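Local coordinates for protein beta-glucosidase (Saccharopolyspora erythraea D, PDB 5M6G) that probably hydrolyses terminal, non-reducing beta-D-glucosyl residues with release of beta-D-glucose, as a family 3 glycosyl hydrolase, at residues L60-G65 / D82-S87; M67-R72 / M338-S343. One frame throughout, in Å; residues are numbered along the deposited sequence.

Contact 1: L60-G65 / D82-S87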
loop_
_atom_site.group_PDB
_atom_site.type_symbol
_atom_site.label_atom_id
_atom_site.label_comp_id
_atom_site.label_asym_id
_atom_site.label_seq_id
_atom_site.Cartn_x
_atom_site.Cartn_y
_atom_site.Cartn_z
ATOM N N LEU A 60 4.539 -28.295 20.917
ATOM C CA LEU A 60 4.836 -28.094 19.504
ATOM C C LEU A 60 3.599 -27.611 18.755
ATOM O O LEU A 60 3.679 -26.688 17.936
ATOM C CB LEU A 60 5.377 -29.385 18.885
ATOM C CG LEU A 60 5.610 -29.294 17.370
ATOM C CD1 LEU A 60 6.520 -28.131 17.028
ATOM C CD2 LEU A 60 6.187 -30.604 16.847
ATOM N N ASP A 61 2.433 -28.196 19.052
ATOM C CA ASP A 61 1.210 -27.776 18.374
ATOM C C ASP A 61 0.889 -26.312 18.653
ATOM O O ASP A 61 0.407 -25.602 17.761
ATOM C CB ASP A 61 0.035 -28.669 18.779
ATOM C CG ASP A 61 0.063 -30.013 18.074
ATOM O OD1 ASP A 61 1.067 -30.305 17.398
ATOM O OD2 ASP A 61 -0.906 -30.784 18.202
ATOM N N ASP A 62 1.152 -25.832 19.878
ATOM C CA ASP A 62 0.969 -24.403 20.145
ATOM C C ASP A 62 1.877 -23.574 19.245
ATOM O O ASP A 62 1.460 -22.542 18.698
ATOM C CB ASP A 62 1.261 -24.071 21.612
ATOM C CG ASP A 62 0.294 -24.752 22.593
ATOM O OD1 ASP A 62 -0.923 -24.781 22.313
ATOM O OD2 ASP A 62 0.761 -25.237 23.652
ATOM N N LYS A 63 3.129 -24.015 19.088
ATOM C CA LYS A 63 4.099 -23.269 18.294
ATOM C C LYS A 63 3.740 -23.287 16.813
ATOM O O LYS A 63 3.925 -22.286 16.111
ATOM C CB LYS A 63 5.504 -23.850 18.515
ATOM C CG LYS A 63 6.066 -23.625 19.913
ATOM C CD LYS A 63 7.428 -24.307 20.080
ATOM C CE LYS A 63 7.875 -24.299 21.541
ATOM N NZ LYS A 63 9.124 -25.128 21.684
ATOM N N LEU A 64 3.239 -24.416 16.312
ATOM C CA LEU A 64 2.826 -24.466 14.915
ATOM C C LEU A 64 1.665 -23.516 14.669
ATOM O O LEU A 64 1.653 -22.776 13.675
ATOM C CB LEU A 64 2.440 -25.890 14.526
ATOM C CG LEU A 64 3.569 -26.911 14.723
ATOM C CD1 LEU A 64 3.058 -28.308 14.435
ATOM C CD2 LEU A 64 4.790 -26.576 13.838
ATOM N N GLY A 65 0.696 -23.503 15.586
ATOM C CA GLY A 65 -0.429 -22.592 15.456
ATOM C C GLY A 65 -0.006 -21.144 15.339
ATOM O O GLY A 65 -0.560 -20.396 14.531
ATOM N N ASP A 82 -9.680 -22.814 18.547
ATOM C CA ASP A 82 -9.553 -24.272 18.598
ATOM C C ASP A 82 -8.214 -24.749 18.043
ATOM O O ASP A 82 -7.665 -25.743 18.527
ATOM C CB ASP A 82 -10.695 -24.944 17.832
ATOM C CG ASP A 82 -12.030 -24.848 18.553
ATOM O OD1 ASP A 82 -12.066 -24.412 19.724
ATOM O OD2 ASP A 82 -13.052 -25.223 17.945
ATOM N N HIS A 83 -7.672 -24.068 17.030
ATOM C CA HIS A 83 -6.408 -24.476 16.429
ATOM C C HIS A 83 -5.214 -23.696 16.963
ATOM O O HIS A 83 -4.084 -23.907 16.491
ATOM C CB HIS A 83 -6.489 -24.353 14.900
ATOM C CG HIS A 83 -7.406 -25.360 14.276
ATOM N ND1 HIS A 83 -8.721 -25.081 13.968
ATOM C CD2 HIS A 83 -7.210 -26.659 13.948
ATOM C CE1 HIS A 83 -9.291 -26.159 13.460
ATOM N NE2 HIS A 83 -8.395 -27.132 13.437
ATOM N N ARG A 84 -5.433 -22.828 17.949
ATOM C CA ARG A 84 -4.361 -22.054 18.571
ATOM C C ARG A 84 -3.635 -21.216 17.522
ATOM O O ARG A 84 -2.412 -21.078 17.545
ATOM C CB ARG A 84 -3.381 -22.964 19.319
ATOM C CG ARG A 84 -4.051 -24.061 20.152
ATOM C CD ARG A 84 -4.883 -23.491 21.271
ATOM N NE ARG A 84 -5.261 -24.531 22.236
ATOM C CZ ARG A 84 -6.508 -24.908 22.505
ATOM N NH1 ARG A 84 -7.532 -24.327 21.891
ATOM N NH2 ARG A 84 -6.730 -25.861 23.402
ATOM N N ILE A 85 -4.402 -20.665 16.583
ATOM C CA ILE A 85 -3.817 -19.940 15.460
ATOM C C ILE A 85 -3.296 -18.588 15.932
ATOM O O ILE A 85 -3.888 -17.934 16.800
ATOM C CB ILE A 85 -4.864 -19.830 14.336
ATOM C CG1 ILE A 85 -4.884 -21.144 13.544
ATOM C CG2 ILE A 85 -4.618 -18.617 13.422
ATOM C CD1 ILE A 85 -6.151 -21.388 12.784
ATOM N N GLY A 86 -2.153 -18.168 15.382
ATOM C CA GLY A 86 -1.494 -16.983 15.896
ATOM C C GLY A 86 -2.030 -15.677 15.346
ATOM O O GLY A 86 -1.940 -14.640 16.010
ATOM N N SER A 87 -2.608 -15.697 14.152
ATOM C CA SER A 87 -2.972 -14.441 13.527
ATOM C C SER A 87 -4.146 -14.646 12.591
ATOM O O SER A 87 -4.356 -15.743 12.068
ATOM C CB SER A 87 -1.783 -13.855 12.755
ATOM O OG SER A 87 -2.121 -12.602 12.188
HETATM O O HOH W 1 -2.299 -25.804 16.906
HETATM O O HOH W 2 -0.656 -21.086 19.606
HETATM O O HOH W 3 -2.761 -24.978 24.200
#

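Contact 2: M67-R72 / M338-S343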
loop_
_atom_site.group_PDB
_atom_site.type_symbol
_atom_site.label_atom_id
_atom_site.label_comp_id
_atom_site.label_asym_id
_atom_site.label_seq_id
_atom_site.Cartn_x
_atom_site.Cartn_y
_atom_site.Cartn_z
ATOM N N MET A 67 2.396 -19.868 13.932
ATOM C CA MET A 67 2.977 -19.550 12.634
ATOM C C MET A 67 1.929 -19.368 11.541
ATOM O O MET A 67 2.291 -19.073 10.399
ATOM C CB MET A 67 3.979 -20.639 12.248
ATOM C CG MET A 67 5.188 -20.653 13.175
ATOM S SD MET A 67 6.295 -22.055 12.917
ATOM C CE MET A 67 6.880 -21.685 11.260
ATOM N N VAL A 68 0.649 -19.508 11.872
ATOM C CA VAL A 68 -0.443 -19.429 10.906
ATOM C C VAL A 68 -1.091 -18.048 10.981
ATOM O O VAL A 68 -1.411 -17.555 12.074
ATOM C CB VAL A 68 -1.479 -20.535 11.168
ATOM C CG1 VAL A 68 -2.708 -20.330 10.281
ATOM C CG2 VAL A 68 -0.857 -21.930 10.951
ATOM N N GLN A 69 -1.277 -17.415 9.822
ATOM C CA GLN A 69 -2.160 -16.257 9.694
ATOM C C GLN A 69 -3.227 -16.626 8.674
ATOM O O GLN A 69 -2.919 -16.812 7.490
ATOM C CB GLN A 69 -1.403 -14.999 9.275
ATOM C CG GLN A 69 -2.306 -13.759 9.167
ATOM C CD GLN A 69 -1.550 -12.573 8.629
ATOM O OE1 GLN A 69 -1.180 -12.550 7.465
ATOM N NE2 GLN A 69 -1.274 -11.601 9.489
ATOM N N VAL A 70 -4.472 -16.752 9.134
ATOM C CA VAL A 70 -5.563 -17.240 8.300
ATOM C C VAL A 70 -6.510 -16.093 7.981
ATOM O O VAL A 70 -6.768 -15.224 8.826
ATOM C CB VAL A 70 -6.302 -18.429 8.963
ATOM C CG1 VAL A 70 -7.052 -18.028 10.257
ATOM C CG2 VAL A 70 -7.236 -19.088 7.965
ATOM N N GLU A 71 -7.021 -16.088 6.750
ATOM C CA GLU A 71 -7.961 -15.061 6.326
ATOM C C GLU A 71 -9.313 -15.301 6.992
ATOM O O GLU A 71 -9.776 -16.440 7.096
ATOM C CB GLU A 71 -8.086 -15.073 4.800
ATOM C CG GLU A 71 -8.368 -13.717 4.163
ATOM C CD GLU A 71 -9.811 -13.272 4.324
ATOM O OE1 GLU A 71 -10.712 -14.131 4.252
ATOM O OE2 GLU A 71 -10.037 -12.061 4.521
ATOM N N ARG A 72 -9.946 -14.215 7.442
ATOM C CA ARG A 72 -11.091 -14.329 8.346
ATOM C C ARG A 72 -12.240 -15.139 7.748
ATOM O O ARG A 72 -12.987 -15.778 8.493
ATOM C CB ARG A 72 -11.585 -12.938 8.736
ATOM C CG ARG A 72 -11.893 -12.073 7.511
ATOM C CD ARG A 72 -12.659 -10.798 7.874
ATOM N NE ARG A 72 -14.048 -11.057 8.252
ATOM C CZ ARG A 72 -15.048 -11.145 7.381
ATOM N NH1 ARG A 72 -14.806 -11.007 6.088
ATOM N NH2 ARG A 72 -16.287 -11.371 7.803
ATOM N N MET A 338 5.862 -16.587 9.617
ATOM C CA MET A 338 4.410 -16.675 9.670
ATOM C C MET A 338 3.880 -16.820 8.253
ATOM O O MET A 338 4.393 -16.192 7.322
ATOM C CB MET A 338 3.800 -15.441 10.342
ATOM C CG MET A 338 2.277 -15.438 10.359
ATOM S SD MET A 338 1.604 -14.132 11.398
ATOM C CE MET A 338 1.774 -14.874 13.027
ATOM N N PHE A 339 2.852 -17.643 8.086
ATOM C CA PHE A 339 2.389 -18.010 6.757
ATOM C C PHE A 339 0.960 -17.545 6.552
ATOM O O PHE A 339 0.043 -17.962 7.272
ATOM C CB PHE A 339 2.570 -19.509 6.541
ATOM C CG PHE A 339 4.013 -19.881 6.496
ATOM C CD1 PHE A 339 4.731 -20.041 7.672
ATOM C CD2 PHE A 339 4.684 -19.932 5.285
ATOM C CE1 PHE A 339 6.086 -20.313 7.629
ATOM C CE2 PHE A 339 6.022 -20.211 5.236
ATOM C CZ PHE A 339 6.726 -20.397 6.401
ATOM N N MET A 340 0.796 -16.649 5.584
ATOM C CA MET A 340 -0.479 -16.014 5.287
ATOM C C MET A 340 -1.236 -16.899 4.308
ATOM O O MET A 340 -0.739 -17.173 3.210
ATOM C CB MET A 340 -0.243 -14.625 4.694
ATOM C CG MET A 340 -1.513 -13.832 4.412
ATOM S SD MET A 340 -1.123 -12.355 3.437
ATOM C CE MET A 340 -0.028 -11.490 4.546
ATOM N N MET A 341 -2.424 -17.356 4.701
ATOM C CA MET A 341 -3.153 -18.319 3.889
ATOM C C MET A 341 -4.639 -17.980 3.869
ATOM O O MET A 341 -5.190 -17.459 4.845
ATOM C CB MET A 341 -2.925 -19.750 4.402
ATOM C CG MET A 341 -3.419 -19.995 5.829
ATOM S SD MET A 341 -2.748 -21.574 6.434
ATOM C CE MET A 341 -1.017 -21.144 6.691
ATOM N N SER A 342 -5.281 -18.293 2.735
ATOM C CA SER A 342 -6.704 -18.019 2.542
ATOM C C SER A 342 -7.593 -19.056 3.206
ATOM O O SER A 342 -8.783 -18.792 3.412
ATOM C CB SER A 342 -7.042 -17.962 1.049
ATOM O OG SER A 342 -6.763 -19.195 0.400
ATOM N N SER A 343 -7.038 -20.227 3.518
ATOM C CA SER A 343 -7.753 -21.347 4.110
ATOM C C SER A 343 -6.740 -22.457 4.342
ATOM O O SER A 343 -5.538 -22.248 4.132
ATOM C CB SER A 343 -8.873 -21.839 3.197
ATOM O OG SER A 343 -8.323 -22.308 1.969
HETATM O O HOH W 4 -10.677 -16.787 2.673
#

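Contact 1: L60-G65 / D82-S87
Gly65 packs against the backbone of Arg84, Ile85 and Gly86 in a mostly backbone-to-backbone and water-bridged contact at the N-terminal ends of strands 68-71 and 87-90 in the TIM-barrel-type N-terminal domain. Helix 60-66 meets the turn between helix 77-82 and strand 87-90. The turn starts with a Schellman motif: Arg84 leaves the helix with a positive phi of 58°, and its carbonyl faces the other helix. Because Gly65 has no side chain, its CA can sit 3.3 Å from Arg84 O in a CA-H...O contact. Its own carbonyl accepts the direct hydrogen bond of the contact, from Gly86 N to Gly65 O at 2.9 Å, with the donor well above the carbonyl plane. Ile85 CA adds a CA-H...O contact to Gly65 O at 3.4 Å. Farther back along the helix, water fills in: one molecule donates to Asp61 O and His83 O, and a second to Asp62 O and Arg84 O. The side chains of Asp62 and Arg84 run side by side, their carboxylate and guanidinium planes only 19° apart. With CG beside its own backbone N (chi1 -43°), Arg84 brings CG to 3.9 Å from Asp62 OD1. The charges stay beyond a salt bridge, Asp62 OD1 lying 4.3 Å from Arg84 NE. Asp62 OD2 is bonded to Ser59 N and a glycerol, and Arg84 NH1 to Ala81 O. A third water bridges the two, donating to Asp62 OD1 over 2.6 Å and accepting from Arg84 NE over 3.2 Å.

Contact 2: M67-R72 / M338-S343
Val68, Gln69 and Val70 pair with Phe339, Met340 and Met341 as neighbouring parallel strands, flanked by Met67 and Ser342, tight at first and wetter at the far end. Phe339 N donates to Met67 O at 2.8 Å and Gln69 N to Phe339 O at 2.9 Å; Met341 N to Gln69 O and Glu71 N to Met341 O complete the ladder. On the face of Val68, Val70, Phe339 and Met341 the packing is apolar. Just before the strand, Met67 CE reaches Phe339 CE1 at 4.0 Å, the two side chains lying side by side, while Met67 O sits at the ring edge in its plane. Met341 puts CG between its backbone N and carbonyl carbon (chi1 62°), and its side chain crosses that of Val68 at about a right angle, SD lying 4.0 Å from CG1. Helix 345-357 covers this face through Phe348. On the other face Gln69 and Met340 lie side by side, Gln69 OE1 touching Met340 CG and CE, each at 3.3 Å. OE1 is buried there without a hydrogen-bond partner; NE2 is bonded to Ser87 OG. Met338 SD rests on Gln69 CB at 3.8 Å. At the C-terminal end the contact thins: past the Glu71 N bond, Glu71 CB approaches Ser342 CA at 4.0 Å, and a water donates to both Glu71 OE1 and Ser342 O beside the partly exposed serine. Glu71 OE1 forms a salt bridge with Lys73, and OE2 accepts from Ser94 OG and Gly91 N. Met340 touches the bound sorbitol. This is the parallel strand pairing of a TIM-type barrel, here bordering the sugar pocket.

The centres of contacts 1 and 2 lie about 11 Å apart in the same TIM-barrel-type domain. Their segments alternate along the chain, 60-65, 67-72, 82-87 and 338-343, with helix 60-66 running directly into strand 68-71. In the parallel sheet the 82-87 turn of contact 1 leads into strand 87-90 on one side of strand 68-71, and contact 2 is its pairing with 339-341 on the other. They meet directly: Ser87 O lies 3.1 Å from Val70 N, a probable hydrogen bond, and Ile85 CG2 packs on Val68 O. Contact 1 thus sits where the chain enters two adjacent strands, and contact 2 extends toward the sorbitol pocket.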